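Local coordinates for protein O-ureido-L-serine synthase (Streptomyces lavendulae, PDB 3X44) that adds hydroxyurea to O-acetyl-L-serine with pyridoxal 5'-phosphate as cofactor, making O-ureido-L-serine on the way to the antibiotic D-cycloserine, at residues S6-I11 / L78-A83; A162-K167 / V285-L290; L209-W214 / L239-E244. The protein carries 1 engineered substitution. All blocks are in the same frame, centred on the assembly; numbering follows the deposited sequence.

Contact 1 (S6-I11 / L78-A83)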
ATOM      1  N   SER A   6      14.874   6.376   2.265  1.00 24.18           N
ATOM      2  CA  SER A   6      14.872   7.656   2.962  1.00 21.74           C
ATOM      3  C   SER A   6      13.506   7.961   3.547  1.00 18.74           C
ATOM      4  O   SER A   6      12.487   7.486   3.050  1.00 16.50           O
ATOM      5  CB  SER A   6      15.271   8.785   2.005  1.00 21.85           C
ATOM      6  OG  SER A   6      15.062  10.061   2.592  1.00 22.90           O
ATOM      7  N   ILE A   7      13.500   8.763   4.605  1.00 18.98           N
ATOM      8  CA  ILE A   7      12.262   9.166   5.264  1.00 19.87           C
ATOM      9  C   ILE A   7      11.425  10.000   4.290  1.00 19.60           C
ATOM     10  O   ILE A   7      10.193  10.040   4.375  1.00 17.06           O
ATOM     11  CB  ILE A   7      12.561   9.991   6.547  1.00 19.73           C
ATOM     12  CG1 ILE A   7      11.253  10.337   7.267  1.00 21.19           C
ATOM     13  CG2 ILE A   7      13.320  11.264   6.194  1.00 21.66           C
ATOM     14  CD1 ILE A   7      10.613   9.148   7.969  1.00 17.93           C
ATOM     15  N   LEU A   8      12.098  10.646   3.341  1.00 20.87           N
ATOM     16  CA  LEU A   8      11.398  11.474   2.358  1.00 20.08           C
ATOM     17  C   LEU A   8      10.585  10.625   1.380  1.00 19.86           C
ATOM     18  O   LEU A   8       9.756  11.152   0.634  1.00 17.00           O
ATOM     19  CB  LEU A   8      12.391  12.343   1.578  1.00 22.85           C
ATOM     20  CG  LEU A   8      13.415  13.179   2.359  1.00 23.60           C
ATOM     21  CD1 LEU A   8      14.168  14.096   1.389  1.00 21.69           C
ATOM     22  CD2 LEU A   8      12.721  13.994   3.443  1.00 24.66           C
ATOM     23  N   ASP A   9      10.822   9.314   1.377  1.00 19.21           N
ATOM     24  CA  ASP A   9      10.094   8.427   0.473  1.00 22.46           C
ATOM     25  C   ASP A   9       8.723   8.058   1.045  1.00 22.67           C
ATOM     26  O   ASP A   9       7.954   7.324   0.421  1.00 21.73           O
ATOM     27  CB  ASP A   9      10.911   7.154   0.195  1.00 22.57           C
ATOM     28  CG  ASP A   9      12.233   7.450  -0.502  1.00 23.54           C
ATOM     29  OD1 ASP A   9      12.306   8.452  -1.246  1.00 23.32           O
ATOM     30  OD2 ASP A   9      13.204   6.688  -0.302  1.00 24.12           O
ATOM     31  N   THR A  10       8.421   8.577   2.233  1.00 21.36           N
ATOM     32  CA  THR A  10       7.138   8.310   2.875  1.00 19.53           C
ATOM     33  C   THR A  10       6.225   9.514   2.734  1.00 19.09           C
ATOM     34  O   THR A  10       5.124   9.535   3.274  1.00 17.15           O
ATOM     35  CB  THR A  10       7.297   8.003   4.377  1.00 19.06           C
ATOM     36  OG1 THR A  10       7.684   9.197   5.071  1.00 18.60           O
ATOM     37  CG2 THR A  10       8.344   6.916   4.592  1.00 18.98           C
ATOM     38  N   ILE A  11       6.694  10.524   2.009  1.00 18.17           N
ATOM     39  CA  ILE A  11       5.900  11.723   1.802  1.00 16.20           C
ATOM     40  C   ILE A  11       4.763  11.462   0.806  1.00 18.76           C
ATOM     41  O   ILE A  11       4.958  10.820  -0.229  1.00 17.18           O
ATOM     42  CB  ILE A  11       6.785  12.892   1.297  1.00 16.64           C
ATOM     43  CG1 ILE A  11       7.612  13.448   2.464  1.00 18.23           C
ATOM     44  CG2 ILE A  11       5.917  13.985   0.675  1.00 14.96           C
ATOM     45  CD1 ILE A  11       8.656  14.475   2.067  1.00 16.76           C
ATOM     46  N   LEU A  78      10.711  22.135   5.084  1.00 17.44           N
ATOM     47  CA  LEU A  78      11.975  22.433   4.419  1.00 16.68           C
ATOM     48  C   LEU A  78      13.122  22.068   5.361  1.00 17.71           C
ATOM     49  O   LEU A  78      14.149  21.541   4.934  1.00 15.52           O
ATOM     50  CB  LEU A  78      12.043  23.911   4.022  1.00 15.07           C
ATOM     51  CG  LEU A  78      11.392  24.174   2.656  1.00  9.57           C
ATOM     52  CD1 LEU A  78      11.117  25.644   2.438  1.00 13.22           C
ATOM     53  CD2 LEU A  78      12.307  23.633   1.572  1.00 13.62           C
ATOM     54  N   ALA A  79      12.924  22.321   6.651  1.00 16.86           N
ATOM     55  CA  ALA A  79      13.942  21.997   7.641  1.00 19.19           C
ATOM     56  C   ALA A  79      14.187  20.497   7.600  1.00 18.09           C
ATOM     57  O   ALA A  79      15.331  20.042   7.554  1.00 18.96           O
ATOM     58  CB  ALA A  79      13.481  22.417   9.029  1.00 20.94           C
ATOM     59  N   MET A  80      13.095  19.734   7.603  1.00 20.45           N
ATOM     60  CA  MET A  80      13.162  18.276   7.562  1.00 17.74           C
ATOM     61  C   MET A  80      13.839  17.748   6.295  1.00 19.71           C
ATOM     62  O   MET A  80      14.666  16.836   6.359  1.00 21.35           O
ATOM     63  CB  MET A  80      11.758  17.690   7.671  1.00 17.00           C
ATOM     64  CG  MET A  80      11.732  16.185   7.845  1.00 13.94           C
ATOM     65  SD  MET A  80      10.138  15.476   7.462  1.00 20.24           S
ATOM     66  CE  MET A  80       9.770  16.172   5.848  1.00 15.59           C
ATOM     67  N   VAL A  81      13.473  18.305   5.143  1.00 17.69           N
ATOM     68  CA  VAL A  81      14.073  17.884   3.882  1.00 17.82           C
ATOM     69  C   VAL A  81      15.560  18.251   3.897  1.00 18.94           C
ATOM     70  O   VAL A  81      16.415  17.463   3.488  1.00 20.98           O
ATOM     71  CB  VAL A  81      13.395  18.575   2.671  1.00 16.33           C
ATOM     72  CG1 VAL A  81      14.223  18.356   1.417  1.00 15.96           C
ATOM     73  CG2 VAL A  81      11.979  18.032   2.475  1.00 13.38           C
ATOM     74  N   ALA A  82      15.863  19.446   4.385  1.00 20.02           N
ATOM     75  CA  ALA A  82      17.245  19.910   4.445  1.00 20.21           C
ATOM     76  C   ALA A  82      18.079  18.979   5.329  1.00 22.16           C
ATOM     77  O   ALA A  82      19.184  18.580   4.955  1.00 18.35           O
ATOM     78  CB  ALA A  82      17.290  21.338   4.977  1.00 15.54           C
ATOM     79  N   ALA A  83      17.537  18.623   6.493  1.00 22.16           N
ATOM     80  CA  ALA A  83      18.243  17.741   7.415  1.00 23.49           C
ATOM     81  C   ALA A  83      18.468  16.370   6.784  1.00 21.28           C
ATOM     82  O   ALA A  83      19.499  15.743   6.992  1.00 24.95           O
ATOM     83  CB  ALA A  83      17.455  17.597   8.721  1.00 23.10           C
TER
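Within 78-83, Met-80 is the first residue to touch segment 6-11. Its CB and CG run on extended, CG anti to the backbone N (chi1 -171°), and the last torsion then folds the methyl over, so that CE lies 4.3 Å from CD1 of Ile-11 and 4.4 Å from CD2 of Leu-8. The thioether end thus meets Leu-8 of the 3-10 turn 7-10 and Ile-11 just after it. One residue on, Val-81 receives the same Leu-8 methyl: CD2 lies 4.1 Å from CA of Val-81 and 4.2 Å from its CG2, so Leu-8 rests against the helix backbone as much as against a side chain. All four touching residues are buried, and the contact is wholly apolar.

Several polar groups of 6-11 bond within the segment. Ser-6 OG accepts from N of Leu-8, an ST turn, and O of Ile-7 takes both N and OG1 of Thr-10, the hydroxyl at 2.7 Å. Glu-258 and Gly-259 of the second subunit pack on Ile-7 and Met-80 respectively. This 3-10 turn packs on a helix of the cysteine synthase-type fold, the Met-80 side chain about 8 Å from that of Ala-43, the engineered cofactor-lysine position.

Contact 2 (A162-K167 / V285-L290)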
ATOM      1  N   ALA A 162      -7.929   8.607  -7.399  1.00 17.89           N
ATOM      2  CA  ALA A 162      -7.831   7.152  -7.320  1.00 18.09           C
ATOM      3  C   ALA A 162      -8.799   6.614  -6.273  1.00 17.44           C
ATOM      4  O   ALA A 162      -9.499   5.629  -6.508  1.00 17.29           O
ATOM      5  CB  ALA A 162      -6.400   6.730  -6.965  1.00 20.04           C
ATOM      6  N   ASP A 163      -8.841   7.270  -5.119  1.00 16.92           N
ATOM      7  CA  ASP A 163      -9.718   6.845  -4.036  1.00 20.77           C
ATOM      8  C   ASP A 163     -11.198   6.970  -4.385  1.00 21.76           C
ATOM      9  O   ASP A 163     -12.014   6.155  -3.953  1.00 22.13           O
ATOM     10  CB  ASP A 163      -9.432   7.659  -2.774  1.00 17.21           C
ATOM     11  CG  ASP A 163      -8.279   7.101  -1.967  1.00 18.84           C
ATOM     12  OD1 ASP A 163      -7.798   5.995  -2.279  1.00 20.75           O
ATOM     13  OD2 ASP A 163      -7.854   7.774  -1.013  1.00 21.95           O
ATOM     14  N   PHE A 164     -11.544   7.988  -5.167  1.00 22.60           N
ATOM     15  CA  PHE A 164     -12.935   8.204  -5.537  1.00 22.57           C
ATOM     16  C   PHE A 164     -13.322   7.696  -6.918  1.00 21.64           C
ATOM     17  O   PHE A 164     -14.451   7.904  -7.360  1.00 20.84           O
ATOM     18  CB  PHE A 164     -13.278   9.691  -5.416  1.00 22.23           C
ATOM     19  CG  PHE A 164     -13.615  10.114  -4.014  1.00 22.70           C
ATOM     20  CD1 PHE A 164     -12.679  10.776  -3.230  1.00 21.15           C
ATOM     21  CD2 PHE A 164     -14.860   9.816  -3.463  1.00 24.69           C
ATOM     22  CE1 PHE A 164     -12.972  11.133  -1.917  1.00 22.82           C
ATOM     23  CE2 PHE A 164     -15.167  10.168  -2.149  1.00 20.62           C
ATOM     24  CZ  PHE A 164     -14.221  10.827  -1.375  1.00 24.17           C
ATOM     25  N   ALA A 165     -12.394   7.027  -7.598  1.00 21.65           N
ATOM     26  CA  ALA A 165     -12.676   6.495  -8.929  1.00 20.06           C
ATOM     27  C   ALA A 165     -13.848   5.524  -8.851  1.00 20.76           C
ATOM     28  O   ALA A 165     -13.852   4.604  -8.034  1.00 17.28           O
ATOM     29  CB  ALA A 165     -11.446   5.793  -9.494  1.00 18.78           C
ATOM     30  N   GLY A 166     -14.846   5.748  -9.699  1.00 19.60           N
ATOM     31  CA  GLY A 166     -16.019   4.895  -9.719  1.00 22.54           C
ATOM     32  C   GLY A 166     -16.971   5.191  -8.574  1.00 23.01           C
ATOM     33  O   GLY A 166     -17.960   4.478  -8.385  1.00 24.11           O
ATOM     34  N   LYS A 167     -16.678   6.247  -7.817  1.00 22.98           N
ATOM     35  CA  LYS A 167     -17.503   6.633  -6.673  1.00 21.93           C
ATOM     36  C   LYS A 167     -18.015   8.067  -6.748  1.00 22.18           C
ATOM     37  O   LYS A 167     -17.482   8.897  -7.481  1.00 23.06           O
ATOM     38  CB  LYS A 167     -16.715   6.449  -5.380  1.00 22.52           C
ATOM     39  CG  LYS A 167     -16.489   4.995  -5.004  1.00 24.54           C
ATOM     40  CD  LYS A 167     -15.346   4.860  -4.023  1.00 27.33           C
ATOM     41  CE  LYS A 167     -14.764   3.454  -4.050  1.00 30.32           C
ATOM     42  NZ  LYS A 167     -15.823   2.413  -3.903  1.00 33.44           N
ATOM     43  N   VAL A 285     -21.756  13.778  -1.354  1.00 24.65           N
ATOM     44  CA  VAL A 285     -20.464  13.384  -0.793  1.00 23.84           C
ATOM     45  C   VAL A 285     -19.469  14.546  -0.872  1.00 24.13           C
ATOM     46  O   VAL A 285     -19.294  15.154  -1.932  1.00 22.87           O
ATOM     47  CB  VAL A 285     -19.864  12.174  -1.539  1.00 22.77           C
ATOM     48  CG1 VAL A 285     -18.547  11.777  -0.887  1.00 18.26           C
ATOM     49  CG2 VAL A 285     -20.840  11.003  -1.515  1.00 23.20           C
ATOM     50  N   LEU A 286     -18.821  14.844   0.251  1.00 22.81           N
ATOM     51  CA  LEU A 286     -17.862  15.938   0.310  1.00 20.47           C
ATOM     52  C   LEU A 286     -16.512  15.501   0.849  1.00 19.30           C
ATOM     53  O   LEU A 286     -16.436  14.616   1.694  1.00 19.47           O
ATOM     54  CB  LEU A 286     -18.405  17.056   1.199  1.00 21.19           C
ATOM     55  CG  LEU A 286     -19.796  17.587   0.856  1.00 21.40           C
ATOM     56  CD1 LEU A 286     -20.861  16.852   1.681  1.00 19.24           C
ATOM     57  CD2 LEU A 286     -19.832  19.080   1.140  1.00 24.01           C
ATOM     58  N   LEU A 287     -15.452  16.139   0.353  1.00 20.08           N
ATOM     59  CA  LEU A 287     -14.089  15.855   0.787  1.00 19.52           C
ATOM     60  C   LEU A 287     -13.437  17.136   1.304  1.00 20.88           C
ATOM     61  O   LEU A 287     -13.417  18.156   0.606  1.00 20.04           O
ATOM     62  CB  LEU A 287     -13.258  15.309  -0.371  1.00 20.51           C
ATOM     63  CG  LEU A 287     -11.773  15.106  -0.061  1.00 19.76           C
ATOM     64  CD1 LEU A 287     -11.625  13.957   0.947  1.00 16.84           C
ATOM     65  CD2 LEU A 287     -11.005  14.800  -1.344  1.00 15.56           C
ATOM     66  N   ALA A 288     -12.894  17.070   2.519  1.00 16.75           N
ATOM     67  CA  ALA A 288     -12.238  18.211   3.146  1.00 19.67           C
ATOM     68  C   ALA A 288     -10.771  17.924   3.464  1.00 20.69           C
ATOM     69  O   ALA A 288     -10.427  16.839   3.947  1.00 20.32           O
ATOM     70  CB  ALA A 288     -12.973  18.593   4.434  1.00 18.64           C
ATOM     71  N   MET A 289      -9.912  18.905   3.194  1.00 19.73           N
ATOM     72  CA  MET A 289      -8.486  18.772   3.463  1.00 18.73           C
ATOM     73  C   MET A 289      -8.165  19.125   4.913  1.00 17.11           C
ATOM     74  O   MET A 289      -8.657  20.118   5.437  1.00 16.88           O
ATOM     75  CB  MET A 289      -7.679  19.708   2.558  1.00 21.13           C
ATOM     76  CG  MET A 289      -7.795  19.423   1.078  1.00 19.66           C
ATOM     77  SD  MET A 289      -6.969  17.886   0.639  1.00 22.09           S
ATOM     78  CE  MET A 289      -5.258  18.280   1.035  1.00 25.79           C
ATOM     79  N   LEU A 290      -7.348  18.295   5.557  1.00 18.40           N
ATOM     80  CA  LEU A 290      -6.903  18.533   6.927  1.00 18.47           C
ATOM     81  C   LEU A 290      -5.385  18.656   6.747  1.00 20.57           C
ATOM     82  O   LEU A 290      -4.656  17.659   6.734  1.00 19.11           O
ATOM     83  CB  LEU A 290      -7.241  17.346   7.839  1.00 19.02           C
ATOM     84  CG  LEU A 290      -8.654  16.743   7.805  1.00 19.25           C
ATOM     85  CD1 LEU A 290      -8.795  15.792   8.986  1.00 21.16           C
ATOM     86  CD2 LEU A 290      -9.727  17.830   7.853  1.00 16.73           C
TER
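Phe-164, near the end of helix 147-164, puts its ring against two residues of 285-290, an inner strand of the six-stranded mixed sheet of this PLP-dependent fold. CE2 lies 4.0 Å from CG1 of Val-285, and on the other side of the ring's far end CE1 lies 4.2 Å from CD2 of Leu-287. Both methyls come at the ring obliquely. CG of Phe-164 stands anti to its carbonyl carbon (chi1 -82°), which sends the ring out from the helix end to the sheet, while the CG1 branch of Val-285, anti to the backbone N, is the one that meets it. Val-285 and Leu-287, two apart on the strand, both point toward the helix, whereas Leu-286 between them points away and packs on Ile-276 of helix 264-278.

The backbones themselves stay well apart, 10.0 Å from CA of Phe-164 to CA of Leu-287, so the ring bridges the gap. Tyr-30 of strand 28-33 meets it edge-to-face, and Leu-3 of the second subunit also packs on it.

Beyond the ring the chain turns away from the strand toward a more open side. A type II turn from Phe-164 to Lys-167 is closed by a 2.8 Å bond from N of Lys-167 to O of Phe-164; Gly-166, with positive phi, and Lys-167 are exposed there, though Lys-167 also touches Leu-3 of the second subunit.

Between these two segments the fit rests on one aromatic ring against two aliphatic branches, while hydrogen bonds lie within the turn or go to outside partners such as Arg-193.

Contact 3 (L209-W214 / L239-E244)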
ATOM      1  N   LEU A 209      -8.959  37.506  -1.320  1.00 28.65           N
ATOM      2  CA  LEU A 209      -9.384  37.239  -2.690  1.00 28.41           C
ATOM      3  C   LEU A 209     -10.806  37.702  -2.983  1.00 29.00           C
ATOM      4  O   LEU A 209     -11.084  38.232  -4.060  1.00 28.76           O
ATOM      5  CB  LEU A 209      -9.265  35.742  -2.985  1.00 26.63           C
ATOM      6  CG  LEU A 209      -9.496  35.264  -4.417  1.00 25.79           C
ATOM      7  CD1 LEU A 209      -8.532  35.968  -5.374  1.00 26.92           C
ATOM      8  CD2 LEU A 209      -9.294  33.757  -4.473  1.00 24.67           C
ATOM      9  N   ALA A 210     -11.704  37.503  -2.023  1.00 28.40           N
ATOM     10  CA  ALA A 210     -13.097  37.891  -2.201  1.00 29.81           C
ATOM     11  C   ALA A 210     -13.316  39.397  -2.136  1.00 32.04           C
ATOM     12  O   ALA A 210     -13.981  39.969  -3.004  1.00 33.63           O
ATOM     13  CB  ALA A 210     -13.973  37.188  -1.165  1.00 25.79           C
ATOM     14  N   ARG A 211     -12.747  40.044  -1.123  1.00 33.17           N
ATOM     15  CA  ARG A 211     -12.928  41.482  -0.964  1.00 32.58           C
ATOM     16  C   ARG A 211     -11.648  42.297  -0.833  1.00 32.49           C
ATOM     17  O   ARG A 211     -11.703  43.510  -0.632  1.00 32.93           O
ATOM     18  CB  ARG A 211     -13.818  41.748   0.245  1.00 35.27           C
ATOM     19  CG  ARG A 211     -15.013  40.814   0.329  1.00 38.54           C
ATOM     20  CD  ARG A 211     -16.089  41.374   1.236  1.00 40.49           C
ATOM     21  NE  ARG A 211     -16.035  40.783   2.569  1.00 43.50           N
ATOM     22  CZ  ARG A 211     -16.403  39.537   2.849  1.00 45.25           C
ATOM     23  NH1 ARG A 211     -16.856  38.745   1.886  1.00 45.94           N
ATOM     24  NH2 ARG A 211     -16.313  39.081   4.094  1.00 45.40           N
ATOM     25  N   GLY A 212     -10.499  41.645  -0.947  1.00 29.96           N
ATOM     26  CA  GLY A 212      -9.247  42.368  -0.830  1.00 31.15           C
ATOM     27  C   GLY A 212      -8.988  42.829   0.593  1.00 30.13           C
ATOM     28  O   GLY A 212      -8.367  43.868   0.825  1.00 30.15           O
ATOM     29  N   GLU A 213      -9.462  42.048   1.556  1.00 29.89           N
ATOM     30  CA  GLU A 213      -9.284  42.388   2.960  1.00 29.37           C
ATOM     31  C   GLU A 213      -8.266  41.487   3.656  1.00 28.69           C
ATOM     32  O   GLU A 213      -8.161  40.298   3.351  1.00 26.16           O
ATOM     33  CB  GLU A 213     -10.623  42.285   3.691  1.00 29.34           C
ATOM     34  CG  GLU A 213     -11.564  43.438   3.415  1.00 33.12           C
ATOM     35  CD  GLU A 213     -13.014  43.077   3.647  1.00 34.18           C
ATOM     36  OE1 GLU A 213     -13.888  43.772   3.092  1.00 36.11           O
ATOM     37  OE2 GLU A 213     -13.281  42.100   4.384  1.00 34.78           O
ATOM     38  N   TRP A 214      -7.509  42.065   4.583  1.00 26.58           N
ATOM     39  CA  TRP A 214      -6.539  41.298   5.351  1.00 25.31           C
ATOM     40  C   TRP A 214      -6.301  41.892   6.720  1.00 24.57           C
ATOM     41  O   TRP A 214      -6.245  43.113   6.897  1.00 21.21           O
ATOM     42  CB  TRP A 214      -5.188  41.175   4.642  1.00 23.92           C
ATOM     43  CG  TRP A 214      -4.292  40.170   5.331  1.00 19.85           C
ATOM     44  CD1 TRP A 214      -4.260  38.822   5.118  1.00 17.12           C
ATOM     45  CD2 TRP A 214      -3.325  40.435   6.361  1.00 18.20           C
ATOM     46  NE1 TRP A 214      -3.336  38.232   5.947  1.00 17.91           N
ATOM     47  CE2 TRP A 214      -2.747  39.197   6.719  1.00 18.82           C
ATOM     48  CE3 TRP A 214      -2.892  41.595   7.012  1.00 17.55           C
ATOM     49  CZ2 TRP A 214      -1.756  39.086   7.703  1.00 18.15           C
ATOM     50  CZ3 TRP A 214      -1.904  41.487   7.993  1.00 21.25           C
ATOM     51  CH2 TRP A 214      -1.350  40.237   8.327  1.00 20.70           C
ATOM     52  N   LEU A 239     -16.362  30.465  -3.641  1.00 22.80           N
ATOM     53  CA  LEU A 239     -15.430  31.222  -2.807  1.00 24.78           C
ATOM     54  C   LEU A 239     -16.227  31.681  -1.577  1.00 24.83           C
ATOM     55  O   LEU A 239     -17.083  32.562  -1.672  1.00 24.04           O
ATOM     56  CB  LEU A 239     -14.892  32.436  -3.582  1.00 23.93           C
ATOM     57  CG  LEU A 239     -13.878  33.337  -2.866  1.00 21.19           C
ATOM     58  CD1 LEU A 239     -12.700  32.510  -2.374  1.00 23.25           C
ATOM     59  CD2 LEU A 239     -13.401  34.437  -3.820  1.00 20.84           C
ATOM     60  N   VAL A 240     -15.943  31.067  -0.430  1.00 22.47           N
ATOM     61  CA  VAL A 240     -16.651  31.363   0.815  1.00 19.89           C
ATOM     62  C   VAL A 240     -15.733  31.804   1.950  1.00 21.95           C
ATOM     63  O   VAL A 240     -14.511  31.868   1.789  1.00 22.25           O
ATOM     64  CB  VAL A 240     -17.419  30.117   1.296  1.00 20.34           C
ATOM     65  CG1 VAL A 240     -18.424  29.684   0.243  1.00 19.90           C
ATOM     66  CG2 VAL A 240     -16.431  28.983   1.573  1.00 16.07           C
ATOM     67  N   THR A 241     -16.337  32.111   3.097  1.00 21.40           N
ATOM     68  CA  THR A 241     -15.589  32.514   4.280  1.00 21.71           C
ATOM     69  C   THR A 241     -15.911  31.584   5.439  1.00 22.00           C
ATOM     70  O   THR A 241     -16.909  30.862   5.416  1.00 23.59           O
ATOM     71  CB  THR A 241     -15.937  33.944   4.735  1.00 22.53           C
ATOM     72  OG1 THR A 241     -17.356  34.063   4.895  1.00 23.98           O
ATOM     73  CG2 THR A 241     -15.434  34.965   3.732  1.00 20.89           C
ATOM     74  N   MET A 242     -15.051  31.610   6.446  1.00 20.33           N
ATOM     75  CA  MET A 242     -15.214  30.806   7.650  1.00 21.46           C
ATOM     76  C   MET A 242     -14.511  31.571   8.769  1.00 21.38           C
ATOM     77  O   MET A 242     -13.366  32.004   8.610  1.00 22.67           O
ATOM     78  CB  MET A 242     -14.578  29.425   7.472  1.00 20.66           C
ATOM     79  CG  MET A 242     -14.542  28.581   8.749  1.00 19.07           C
ATOM     80  SD  MET A 242     -16.170  28.400   9.543  1.00 22.23           S
ATOM     81  CE  MET A 242     -17.085  27.537   8.255  1.00 19.74           C
ATOM     82  N   ASP A 243     -15.198  31.752   9.889  1.00 21.74           N
ATOM     83  CA  ASP A 243     -14.617  32.477  11.007  1.00 21.77           C
ATOM     84  C   ASP A 243     -13.715  31.553  11.821  1.00 20.05           C
ATOM     85  O   ASP A 243     -13.988  30.358  11.963  1.00 19.52           O
ATOM     86  CB  ASP A 243     -15.724  33.071  11.884  1.00 23.76           C
ATOM     87  CG  ASP A 243     -16.502  32.015  12.624  1.00 24.02           C
ATOM     88  OD1 ASP A 243     -17.418  31.429  12.018  1.00 23.04           O
ATOM     89  OD2 ASP A 243     -16.188  31.766  13.807  1.00 28.00           O
ATOM     90  N   GLU A 244     -12.646  32.120  12.366  1.00 20.58           N
ATOM     91  CA  GLU A 244     -11.675  31.349  13.125  1.00 18.35           C
ATOM     92  C   GLU A 244     -12.216  30.585  14.324  1.00 19.67           C
ATOM     93  O   GLU A 244     -11.782  29.469  14.581  1.00 16.32           O
ATOM     94  CB  GLU A 244     -10.516  32.251  13.559  1.00 19.46           C
ATOM     95  CG  GLU A 244     -10.919  33.478  14.362  1.00 17.71           C
ATOM     96  CD  GLU A 244      -9.801  34.495  14.442  1.00 21.46           C
ATOM     97  OE1 GLU A 244      -9.766  35.280  15.415  1.00 24.23           O
ATOM     98  OE2 GLU A 244      -8.947  34.507  13.531  1.00 18.02           O
TER
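The short, weakly bonded helix 208-211 comes within 7.1 Å of strand 238-242, measured from CA of Ala-210 to CA of Leu-239. Together with strand 197-203 they form a beta-alpha-beta unit, and 238-242 is the outermost strand of its sheet within the chain.

Leu-239 carries most of the contact. Its CG is anti to the backbone N (chi1 -179°), which extends the side chain from the strand to the helix, where CD2 settles 3.8 Å from CA and 3.9 Å from CB of Ala-210. The same methyl lies 4.0 Å from CG of Leu-209, and the other branch, CD1, approaches CD2 of Leu-209 at 4.2 Å; the two leucines meet at a slant. Arg-233, in the loop between the segments, packs on both of them.

Two residues further along the strand, Thr-241 also points toward the helix, whereas Val-240 points away, onto Thr-272 of helix 264-278. Glu-202 of the adjacent strand 197-203 accepts from N of Leu-209 and N of Ala-210, fastening the first turn of the helix to the sheet with a carboxylate.

Gly-212, with positive phi, takes the chain out of the helix. Around it Arg-211 and Glu-213 form a salt bridge on the exposed side, NE to OE2 at 3.6 Å, and the arginine's NH2 reaches across to lie 4.2 Å from the CG2 methyl of Thr-241.

Overall arrangement
Contacts 1 and 2 are buried and both touch the second subunit; contact 3 lies at the surface, with no other chain against it. Contacts 2 and 3 reach the same six-stranded sheet, through an inner strand and an outermost one, with contact 3 nested inside the chain loop that contact 2 closes. Contact 1 precedes both along the chain and uses helix 73-85 instead, on the opposite side of the chain's centre from contact 3, centres 33 Å apart. Across each interface the touching is mainly apolar: aliphatic and thioether groups in contact 1, an aromatic ring in contact 2, leucines in contact 3, where a guanidinium adds contact with a threonine methyl at the exposed edge.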